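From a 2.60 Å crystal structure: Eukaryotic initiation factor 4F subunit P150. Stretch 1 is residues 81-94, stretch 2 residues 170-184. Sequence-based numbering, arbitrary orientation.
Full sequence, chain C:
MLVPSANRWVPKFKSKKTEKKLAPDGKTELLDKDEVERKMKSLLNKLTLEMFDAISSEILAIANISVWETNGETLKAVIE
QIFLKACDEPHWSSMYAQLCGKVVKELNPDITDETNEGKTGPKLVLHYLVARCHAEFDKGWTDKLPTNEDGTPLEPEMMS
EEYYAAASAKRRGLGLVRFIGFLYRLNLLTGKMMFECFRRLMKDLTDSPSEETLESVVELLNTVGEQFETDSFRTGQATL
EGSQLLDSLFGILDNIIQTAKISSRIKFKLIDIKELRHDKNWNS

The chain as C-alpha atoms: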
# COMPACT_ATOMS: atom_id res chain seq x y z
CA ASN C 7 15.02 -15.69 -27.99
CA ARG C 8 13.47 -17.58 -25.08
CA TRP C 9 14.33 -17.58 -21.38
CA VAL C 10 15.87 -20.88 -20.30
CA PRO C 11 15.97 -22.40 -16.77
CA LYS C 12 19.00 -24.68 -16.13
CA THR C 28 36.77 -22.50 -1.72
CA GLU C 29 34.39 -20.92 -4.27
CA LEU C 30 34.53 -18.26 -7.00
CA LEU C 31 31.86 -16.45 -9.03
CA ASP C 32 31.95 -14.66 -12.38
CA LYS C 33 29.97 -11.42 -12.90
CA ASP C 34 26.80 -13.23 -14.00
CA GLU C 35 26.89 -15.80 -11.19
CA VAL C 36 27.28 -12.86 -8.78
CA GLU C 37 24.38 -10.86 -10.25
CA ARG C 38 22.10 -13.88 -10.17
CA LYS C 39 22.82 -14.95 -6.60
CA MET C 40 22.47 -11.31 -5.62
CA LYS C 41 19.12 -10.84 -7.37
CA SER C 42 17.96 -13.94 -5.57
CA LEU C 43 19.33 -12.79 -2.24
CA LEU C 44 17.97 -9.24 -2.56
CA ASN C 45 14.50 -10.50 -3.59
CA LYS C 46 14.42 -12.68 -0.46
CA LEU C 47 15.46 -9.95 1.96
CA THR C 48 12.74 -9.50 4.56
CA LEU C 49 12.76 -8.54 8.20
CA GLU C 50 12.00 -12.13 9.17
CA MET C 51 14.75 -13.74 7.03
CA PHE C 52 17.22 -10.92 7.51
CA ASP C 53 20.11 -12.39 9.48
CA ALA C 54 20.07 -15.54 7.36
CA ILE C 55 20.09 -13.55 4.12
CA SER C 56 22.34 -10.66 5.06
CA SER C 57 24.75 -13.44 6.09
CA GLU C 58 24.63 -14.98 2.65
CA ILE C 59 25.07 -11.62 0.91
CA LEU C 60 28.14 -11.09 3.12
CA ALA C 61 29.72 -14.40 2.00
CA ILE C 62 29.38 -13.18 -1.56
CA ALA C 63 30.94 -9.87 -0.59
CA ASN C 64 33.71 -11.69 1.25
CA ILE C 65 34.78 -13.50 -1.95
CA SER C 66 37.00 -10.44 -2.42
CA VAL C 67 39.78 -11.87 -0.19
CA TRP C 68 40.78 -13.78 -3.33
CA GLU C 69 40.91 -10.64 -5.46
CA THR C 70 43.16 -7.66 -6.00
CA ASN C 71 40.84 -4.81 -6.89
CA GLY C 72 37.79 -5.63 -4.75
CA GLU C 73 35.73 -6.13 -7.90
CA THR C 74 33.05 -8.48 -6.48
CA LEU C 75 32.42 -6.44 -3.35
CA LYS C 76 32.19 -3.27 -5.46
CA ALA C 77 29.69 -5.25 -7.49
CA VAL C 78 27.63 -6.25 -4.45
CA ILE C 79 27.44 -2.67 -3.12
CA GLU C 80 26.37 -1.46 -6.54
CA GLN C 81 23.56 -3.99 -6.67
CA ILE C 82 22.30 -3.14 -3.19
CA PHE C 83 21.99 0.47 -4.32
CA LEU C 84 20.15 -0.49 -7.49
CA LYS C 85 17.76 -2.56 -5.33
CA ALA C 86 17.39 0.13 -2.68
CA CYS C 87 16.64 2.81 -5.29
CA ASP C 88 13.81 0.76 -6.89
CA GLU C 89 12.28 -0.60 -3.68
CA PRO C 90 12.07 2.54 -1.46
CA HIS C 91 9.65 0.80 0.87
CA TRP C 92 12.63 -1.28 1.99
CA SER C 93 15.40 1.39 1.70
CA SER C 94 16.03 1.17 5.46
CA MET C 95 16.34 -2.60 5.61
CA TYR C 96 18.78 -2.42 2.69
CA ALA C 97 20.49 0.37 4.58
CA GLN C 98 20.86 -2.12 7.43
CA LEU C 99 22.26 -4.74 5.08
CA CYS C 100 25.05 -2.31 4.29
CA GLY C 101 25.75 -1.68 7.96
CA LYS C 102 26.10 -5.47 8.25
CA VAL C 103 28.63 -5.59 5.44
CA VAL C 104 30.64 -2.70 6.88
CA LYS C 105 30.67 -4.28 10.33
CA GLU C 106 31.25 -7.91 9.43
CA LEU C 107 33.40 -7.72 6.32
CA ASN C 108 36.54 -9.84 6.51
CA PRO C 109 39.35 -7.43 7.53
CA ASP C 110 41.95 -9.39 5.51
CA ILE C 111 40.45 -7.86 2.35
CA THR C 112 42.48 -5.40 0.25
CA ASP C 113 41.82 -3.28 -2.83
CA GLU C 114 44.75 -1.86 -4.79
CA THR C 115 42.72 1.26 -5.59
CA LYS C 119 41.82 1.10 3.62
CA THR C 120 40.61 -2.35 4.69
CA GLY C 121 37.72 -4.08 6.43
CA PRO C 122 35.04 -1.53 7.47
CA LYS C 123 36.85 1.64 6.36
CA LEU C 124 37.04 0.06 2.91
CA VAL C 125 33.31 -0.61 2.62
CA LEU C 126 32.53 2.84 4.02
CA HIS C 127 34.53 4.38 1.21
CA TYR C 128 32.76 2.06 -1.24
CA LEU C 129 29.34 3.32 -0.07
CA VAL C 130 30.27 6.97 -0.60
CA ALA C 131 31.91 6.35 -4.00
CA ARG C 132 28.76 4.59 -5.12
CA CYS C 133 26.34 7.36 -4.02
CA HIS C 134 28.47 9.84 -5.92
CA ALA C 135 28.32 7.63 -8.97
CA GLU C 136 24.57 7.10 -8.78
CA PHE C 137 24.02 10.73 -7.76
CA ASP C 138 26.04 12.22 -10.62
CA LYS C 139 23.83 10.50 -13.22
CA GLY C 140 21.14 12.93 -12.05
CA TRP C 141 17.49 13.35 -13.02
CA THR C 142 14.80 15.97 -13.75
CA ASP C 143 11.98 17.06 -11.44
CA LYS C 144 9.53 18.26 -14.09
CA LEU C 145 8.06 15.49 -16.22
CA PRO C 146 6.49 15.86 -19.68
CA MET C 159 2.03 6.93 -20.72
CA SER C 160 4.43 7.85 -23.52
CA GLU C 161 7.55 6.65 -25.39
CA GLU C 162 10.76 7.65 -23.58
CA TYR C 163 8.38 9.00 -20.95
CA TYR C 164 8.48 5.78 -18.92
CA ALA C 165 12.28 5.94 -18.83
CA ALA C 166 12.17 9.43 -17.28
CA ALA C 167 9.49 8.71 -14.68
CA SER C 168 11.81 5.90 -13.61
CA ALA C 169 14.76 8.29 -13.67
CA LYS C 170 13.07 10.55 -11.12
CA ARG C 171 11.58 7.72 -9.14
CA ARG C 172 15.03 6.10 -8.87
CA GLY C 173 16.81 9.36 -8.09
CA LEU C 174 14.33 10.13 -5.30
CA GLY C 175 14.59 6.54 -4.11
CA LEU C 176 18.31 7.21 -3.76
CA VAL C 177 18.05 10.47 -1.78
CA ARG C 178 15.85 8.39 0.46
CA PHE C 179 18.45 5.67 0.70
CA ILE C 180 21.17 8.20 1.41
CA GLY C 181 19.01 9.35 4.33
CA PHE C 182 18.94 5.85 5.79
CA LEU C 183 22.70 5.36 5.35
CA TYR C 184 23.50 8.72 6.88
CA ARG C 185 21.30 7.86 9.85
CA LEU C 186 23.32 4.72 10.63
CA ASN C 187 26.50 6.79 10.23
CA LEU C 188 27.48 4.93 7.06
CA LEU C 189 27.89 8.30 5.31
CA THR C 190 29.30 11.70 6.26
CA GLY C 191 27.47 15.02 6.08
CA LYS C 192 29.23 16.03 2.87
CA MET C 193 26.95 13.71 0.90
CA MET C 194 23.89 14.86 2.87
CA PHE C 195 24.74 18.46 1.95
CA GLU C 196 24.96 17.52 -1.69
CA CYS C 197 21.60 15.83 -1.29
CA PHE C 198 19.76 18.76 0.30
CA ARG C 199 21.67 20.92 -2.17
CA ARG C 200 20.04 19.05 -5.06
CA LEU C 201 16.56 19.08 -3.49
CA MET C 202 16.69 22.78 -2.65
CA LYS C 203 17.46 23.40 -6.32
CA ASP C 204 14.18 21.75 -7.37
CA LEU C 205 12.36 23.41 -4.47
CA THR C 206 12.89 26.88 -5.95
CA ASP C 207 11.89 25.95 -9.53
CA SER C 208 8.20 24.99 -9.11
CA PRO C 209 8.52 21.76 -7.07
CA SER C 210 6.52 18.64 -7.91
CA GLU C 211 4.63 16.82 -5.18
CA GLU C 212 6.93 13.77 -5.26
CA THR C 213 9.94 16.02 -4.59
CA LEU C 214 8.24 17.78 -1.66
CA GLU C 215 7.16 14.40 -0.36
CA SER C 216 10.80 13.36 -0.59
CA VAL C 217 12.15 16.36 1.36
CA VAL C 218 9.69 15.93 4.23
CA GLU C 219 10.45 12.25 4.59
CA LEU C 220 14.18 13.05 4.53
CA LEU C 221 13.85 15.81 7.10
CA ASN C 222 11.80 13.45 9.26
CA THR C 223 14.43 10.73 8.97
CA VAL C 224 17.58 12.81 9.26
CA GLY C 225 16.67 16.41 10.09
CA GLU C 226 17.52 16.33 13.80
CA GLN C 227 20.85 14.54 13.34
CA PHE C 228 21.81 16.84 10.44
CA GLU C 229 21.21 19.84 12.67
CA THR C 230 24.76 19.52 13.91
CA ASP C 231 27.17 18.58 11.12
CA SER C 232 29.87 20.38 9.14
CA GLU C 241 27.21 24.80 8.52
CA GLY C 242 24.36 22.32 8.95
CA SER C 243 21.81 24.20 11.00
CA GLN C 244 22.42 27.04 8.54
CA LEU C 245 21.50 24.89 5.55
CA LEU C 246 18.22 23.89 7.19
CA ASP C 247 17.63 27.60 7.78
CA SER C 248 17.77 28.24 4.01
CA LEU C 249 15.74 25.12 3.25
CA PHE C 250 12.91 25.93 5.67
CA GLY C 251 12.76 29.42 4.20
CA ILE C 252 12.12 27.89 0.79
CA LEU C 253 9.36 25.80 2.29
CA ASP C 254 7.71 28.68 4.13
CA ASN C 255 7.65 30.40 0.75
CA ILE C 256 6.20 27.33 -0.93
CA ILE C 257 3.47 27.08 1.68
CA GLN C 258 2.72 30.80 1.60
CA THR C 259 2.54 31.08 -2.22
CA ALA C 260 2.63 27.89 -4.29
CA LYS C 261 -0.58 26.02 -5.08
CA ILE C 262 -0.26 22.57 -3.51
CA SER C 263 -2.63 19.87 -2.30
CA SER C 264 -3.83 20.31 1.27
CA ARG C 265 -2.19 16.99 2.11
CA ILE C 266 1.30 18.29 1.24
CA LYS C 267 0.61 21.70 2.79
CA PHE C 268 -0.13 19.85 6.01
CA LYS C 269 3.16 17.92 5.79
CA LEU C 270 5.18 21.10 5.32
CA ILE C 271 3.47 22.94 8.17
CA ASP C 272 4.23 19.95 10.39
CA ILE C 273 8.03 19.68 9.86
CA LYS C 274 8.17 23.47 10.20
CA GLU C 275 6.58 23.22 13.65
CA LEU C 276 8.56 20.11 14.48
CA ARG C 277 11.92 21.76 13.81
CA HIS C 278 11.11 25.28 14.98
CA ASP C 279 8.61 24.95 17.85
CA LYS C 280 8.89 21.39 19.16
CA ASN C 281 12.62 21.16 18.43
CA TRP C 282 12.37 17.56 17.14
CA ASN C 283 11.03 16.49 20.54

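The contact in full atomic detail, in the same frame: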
# COMPACT_ATOMS: atom_id res chain seq x y z
N GLN C 81 24.83 -3.31 -6.48
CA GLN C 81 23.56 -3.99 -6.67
C GLN C 81 22.59 -3.70 -5.53
O GLN C 81 21.38 -3.71 -5.73
CB GLN C 81 23.78 -5.49 -6.77
CG GLN C 81 24.15 -5.97 -8.15
CD GLN C 81 24.24 -7.48 -8.20
OE1 GLN C 81 23.24 -8.18 -8.05
NE2 GLN C 81 25.45 -7.99 -8.42
N ILE C 82 23.13 -3.47 -4.33
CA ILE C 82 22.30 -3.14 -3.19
C ILE C 82 21.70 -1.76 -3.39
O ILE C 82 20.55 -1.52 -3.04
CB ILE C 82 23.07 -3.16 -1.86
CG1 ILE C 82 23.55 -4.58 -1.54
CG2 ILE C 82 22.19 -2.66 -0.73
CD1 ILE C 82 24.36 -4.68 -0.28
N PHE C 83 22.49 -0.87 -3.98
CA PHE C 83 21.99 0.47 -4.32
C PHE C 83 20.92 0.42 -5.39
O PHE C 83 19.89 1.10 -5.28
CB PHE C 83 23.12 1.39 -4.76
CG PHE C 83 23.76 2.14 -3.64
CD1 PHE C 83 23.66 3.52 -3.57
CD2 PHE C 83 24.48 1.48 -2.66
CE1 PHE C 83 24.28 4.22 -2.54
CE2 PHE C 83 25.07 2.17 -1.62
CZ PHE C 83 24.97 3.55 -1.56
N LEU C 84 21.15 -0.36 -6.44
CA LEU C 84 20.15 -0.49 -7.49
C LEU C 84 18.83 -1.03 -6.91
O LEU C 84 17.76 -0.54 -7.25
CB LEU C 84 20.68 -1.38 -8.63
CG LEU C 84 21.91 -0.82 -9.36
CD1 LEU C 84 22.45 -1.82 -10.36
CD2 LEU C 84 21.61 0.48 -10.05
N LYS C 85 18.92 -2.02 -6.02
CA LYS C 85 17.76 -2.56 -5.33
C LYS C 85 17.11 -1.51 -4.45
O LYS C 85 15.90 -1.30 -4.51
CB LYS C 85 18.13 -3.77 -4.46
CG LYS C 85 17.45 -5.08 -4.85
CD LYS C 85 15.97 -5.04 -4.53
CE LYS C 85 15.15 -5.95 -5.43
NZ LYS C 85 14.96 -7.31 -4.87
N ALA C 86 17.91 -0.84 -3.63
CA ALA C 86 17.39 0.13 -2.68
C ALA C 86 16.65 1.27 -3.38
O ALA C 86 15.61 1.72 -2.91
CB ALA C 86 18.52 0.68 -1.80
N CYS C 87 17.19 1.70 -4.52
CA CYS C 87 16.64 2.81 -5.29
C CYS C 87 15.31 2.48 -5.99
O CYS C 87 14.56 3.39 -6.33
CB CYS C 87 17.67 3.27 -6.34
SG CYS C 87 19.17 3.99 -5.62
N ASP C 88 15.04 1.19 -6.21
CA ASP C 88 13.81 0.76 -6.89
C ASP C 88 12.75 0.22 -5.92
O ASP C 88 11.60 0.00 -6.30
CB ASP C 88 14.11 -0.33 -7.92
CG ASP C 88 14.87 0.18 -9.11
OD1 ASP C 88 15.82 -0.49 -9.55
OD2 ASP C 88 14.51 1.27 -9.61
N GLU C 89 13.15 -0.01 -4.68
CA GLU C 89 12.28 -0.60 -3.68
C GLU C 89 12.36 0.23 -2.40
O GLU C 89 12.69 -0.29 -1.34
CB GLU C 89 12.62 -2.08 -3.43
CG GLU C 89 12.45 -2.92 -4.69
CD GLU C 89 12.56 -4.45 -4.46
OE1 GLU C 89 12.31 -5.21 -5.43
OE2 GLU C 89 12.88 -4.88 -3.34
N PRO C 90 12.02 1.53 -2.52
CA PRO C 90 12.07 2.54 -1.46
C PRO C 90 11.43 2.07 -0.18
O PRO C 90 11.89 2.42 0.90
CB PRO C 90 11.23 3.68 -2.04
CG PRO C 90 11.34 3.52 -3.50
CD PRO C 90 11.38 2.05 -3.74
N HIS C 91 10.36 1.29 -0.30
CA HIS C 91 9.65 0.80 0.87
C HIS C 91 10.58 -0.00 1.78
O HIS C 91 10.34 -0.12 2.97
CB HIS C 91 8.44 -0.05 0.46
CG HIS C 91 7.58 -0.46 1.61
ND1 HIS C 91 6.69 0.40 2.23
CD2 HIS C 91 7.47 -1.64 2.28
CE1 HIS C 91 6.08 -0.23 3.22
NE2 HIS C 91 6.54 -1.47 3.27
N TRP C 92 11.65 -0.54 1.20
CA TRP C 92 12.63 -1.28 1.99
C TRP C 92 14.02 -0.60 2.11
O TRP C 92 14.94 -1.18 2.67
CB TRP C 92 12.75 -2.70 1.46
CG TRP C 92 11.51 -3.49 1.68
CD1 TRP C 92 10.88 -3.70 2.87
CD2 TRP C 92 10.74 -4.20 0.70
NE1 TRP C 92 9.77 -4.49 2.69
CE2 TRP C 92 9.66 -4.81 1.35
CE3 TRP C 92 10.86 -4.37 -0.69
CZ2 TRP C 92 8.71 -5.57 0.69
CZ3 TRP C 92 9.92 -5.12 -1.34
CH2 TRP C 92 8.86 -5.71 -0.66
N SER C 93 14.15 0.63 1.60
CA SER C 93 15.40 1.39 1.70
C SER C 93 16.15 1.22 3.03
O SER C 93 17.38 1.22 3.04
CB SER C 93 15.17 2.89 1.46
OG SER C 93 15.57 3.32 0.17
N SER C 94 15.42 1.06 4.13
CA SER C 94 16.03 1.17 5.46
C SER C 94 16.55 -0.18 5.93
O SER C 94 17.48 -0.28 6.72
CB SER C 94 15.02 1.73 6.48
OG SER C 94 14.11 0.72 6.86
N LYS C 170 13.36 9.71 -12.27
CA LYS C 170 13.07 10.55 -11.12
C LYS C 170 12.79 9.64 -9.95
O LYS C 170 13.35 9.78 -8.87
CB LYS C 170 11.87 11.46 -11.41
CG LYS C 170 11.47 12.35 -10.25
CD LYS C 170 10.35 13.29 -10.67
CE LYS C 170 9.80 14.06 -9.49
NZ LYS C 170 8.44 14.58 -9.79
N ARG C 171 11.93 8.66 -10.18
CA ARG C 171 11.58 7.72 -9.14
C ARG C 171 12.87 7.17 -8.50
O ARG C 171 13.04 7.21 -7.28
CB ARG C 171 10.68 6.62 -9.71
CG ARG C 171 10.50 5.42 -8.82
CD ARG C 171 9.78 4.30 -9.55
NE ARG C 171 10.66 3.58 -10.46
CZ ARG C 171 11.33 2.47 -10.14
NH1 ARG C 171 11.21 1.94 -8.93
NH2 ARG C 171 12.11 1.88 -11.04
N ARG C 172 13.79 6.72 -9.34
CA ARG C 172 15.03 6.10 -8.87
C ARG C 172 15.97 7.10 -8.20
O ARG C 172 16.61 6.79 -7.21
CB ARG C 172 15.75 5.37 -10.00
CG ARG C 172 15.03 4.11 -10.45
CD ARG C 172 15.71 3.47 -11.64
NE ARG C 172 14.96 2.32 -12.13
CZ ARG C 172 15.29 1.63 -13.22
NH1 ARG C 172 16.35 1.98 -13.93
NH2 ARG C 172 14.55 0.59 -13.60
N GLY C 173 16.05 8.31 -8.75
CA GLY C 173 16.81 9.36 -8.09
C GLY C 173 16.29 9.63 -6.70
O GLY C 173 17.05 9.63 -5.73
N LEU C 174 14.98 9.87 -6.59
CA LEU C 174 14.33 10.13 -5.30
C LEU C 174 14.43 8.93 -4.36
O LEU C 174 14.52 9.10 -3.16
CB LEU C 174 12.88 10.57 -5.50
CG LEU C 174 12.85 11.97 -6.10
CD1 LEU C 174 11.46 12.59 -6.11
CD2 LEU C 174 13.84 12.84 -5.31
N GLY C 175 14.38 7.73 -4.91
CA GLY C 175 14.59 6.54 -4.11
C GLY C 175 15.99 6.56 -3.51
O GLY C 175 16.21 6.08 -2.39
N LEU C 176 16.94 7.11 -4.25
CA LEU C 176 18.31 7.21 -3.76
C LEU C 176 18.49 8.24 -2.65
O LEU C 176 19.11 7.93 -1.63
CB LEU C 176 19.28 7.50 -4.90
CG LEU C 176 20.63 8.04 -4.45
CD1 LEU C 176 21.58 6.90 -4.07
CD2 LEU C 176 21.20 8.91 -5.54
N VAL C 177 17.95 9.44 -2.82
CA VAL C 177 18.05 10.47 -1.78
C VAL C 177 17.50 9.87 -0.50
O VAL C 177 18.00 10.13 0.60
CB VAL C 177 17.24 11.74 -2.09
CG1 VAL C 177 17.81 12.46 -3.31
CG2 VAL C 177 15.83 11.38 -2.32
N ARG C 178 16.48 9.04 -0.66
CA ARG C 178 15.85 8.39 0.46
C ARG C 178 16.81 7.43 1.11
O ARG C 178 16.91 7.36 2.33
CB ARG C 178 14.61 7.65 -0.01
CG ARG C 178 14.14 6.65 0.99
CD ARG C 178 12.72 6.24 0.78
NE ARG C 178 12.24 5.81 2.08
CZ ARG C 178 10.98 5.58 2.40
NH1 ARG C 178 10.03 5.73 1.48
NH2 ARG C 178 10.68 5.21 3.63
N PHE C 179 17.51 6.68 0.26
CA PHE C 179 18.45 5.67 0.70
C PHE C 179 19.68 6.29 1.35
O PHE C 179 20.19 5.79 2.35
CB PHE C 179 18.84 4.80 -0.49
CG PHE C 179 19.74 3.67 -0.14
CD1 PHE C 179 19.37 2.73 0.79
CD2 PHE C 179 20.97 3.53 -0.76
CE1 PHE C 179 20.19 1.67 1.11
CE2 PHE C 179 21.80 2.48 -0.45
CZ PHE C 179 21.41 1.54 0.49
N ILE C 180 20.14 7.40 0.78
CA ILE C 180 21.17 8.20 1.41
C ILE C 180 20.78 8.50 2.85
O ILE C 180 21.61 8.39 3.76
CB ILE C 180 21.35 9.56 0.72
CG1 ILE C 180 21.76 9.40 -0.75
CG2 ILE C 180 22.34 10.42 1.49
CD1 ILE C 180 22.95 8.55 -0.97
N GLY C 181 19.51 8.90 3.04
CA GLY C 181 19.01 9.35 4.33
C GLY C 181 19.05 8.25 5.37
O GLY C 181 19.27 8.50 6.55
N PHE C 182 18.84 7.02 4.93
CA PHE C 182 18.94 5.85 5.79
C PHE C 182 20.37 5.36 6.04
O PHE C 182 20.63 4.69 7.04
CB PHE C 182 18.08 4.72 5.22
CG PHE C 182 16.61 4.91 5.45
CD1 PHE C 182 15.70 4.69 4.43
CD2 PHE C 182 16.13 5.32 6.69
CE1 PHE C 182 14.34 4.87 4.64
CE2 PHE C 182 14.76 5.50 6.92
CZ PHE C 182 13.86 5.28 5.89
N LEU C 183 21.30 5.68 5.15
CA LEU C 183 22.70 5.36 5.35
C LEU C 183 23.33 6.37 6.29
O LEU C 183 24.07 6.03 7.20
CB LEU C 183 23.43 5.38 4.01
CG LEU C 183 22.92 4.42 2.94
CD1 LEU C 183 23.54 4.74 1.60
CD2 LEU C 183 23.17 2.98 3.34
N TYR C 184 23.03 7.64 6.05
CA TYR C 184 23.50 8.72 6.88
C TYR C 184 23.09 8.49 8.33
O TYR C 184 23.89 8.68 9.24
CB TYR C 184 22.94 10.06 6.37
CG TYR C 184 23.22 11.25 7.26
CD1 TYR C 184 22.19 11.84 8.01
CD2 TYR C 184 24.50 11.81 7.34
CE1 TYR C 184 22.43 12.94 8.83
CE2 TYR C 184 24.74 12.91 8.17
CZ TYR C 184 23.70 13.47 8.91
OH TYR C 184 23.93 14.55 9.72

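Stretch 2 is helical throughout, from K170 to Y184. Stretch 1 enters as a helix at Q81, passes through a turn and starts a new helix at S93, with W92 at the N-cap position. The first helix of stretch 1 crosses stretch 2 at 109°, and the axes approach to 7.9 Å. The backbones come nearest at C87 and G175, whose CA atoms lie 4.4 Å apart. G175 has no side chain, and this permits the approach: an ideal CB there would sit 2.3 Å from C87 O. The chain swings away through the turn, where W92 makes no contact, and comes close again at S93 and S94: S93 CA is 5.3 Å from F179 CA and S94 CA is 5.5 Å from F182 CA.

F179 is the center of the apolar packing and has the largest area covered by the other stretch. Its CA-to-CB bond points toward stretch 1. A86 CB lies over the face of the F179 ring, 3.4 Å from its centroid, in a CH-pi contact. The edge of F179 meets the face of F83, with the planes at 89° and F83 CE2 3.5 Å from F179 CE2. The F83 ring also touches L176 at its edge, CD1 to CD1 at 4.0 Å, and reaches L183, CZ to CD1 at 3.7 Å. C87 SG packs on L176 CB at 3.6 Å.

S93 fits as a knob among G175, R178, F179 and F182. Its OG makes a weak hydrogen bond back to A86 O, at 3.5 Å. Next to it, S94 CB sits almost centrally over the F182 ring, 3.5 Å from the centroid.

The charged contact gathers on D88. D88 OD2 forms salt bridges with R171 NH2 at 2.9 Å and R172 NE at 2.8 Å. Both hydrogen bonds are weak, with angles of 117° and 116°. R171 NH1 adds a weak bond to D88 O at 3.3 Å.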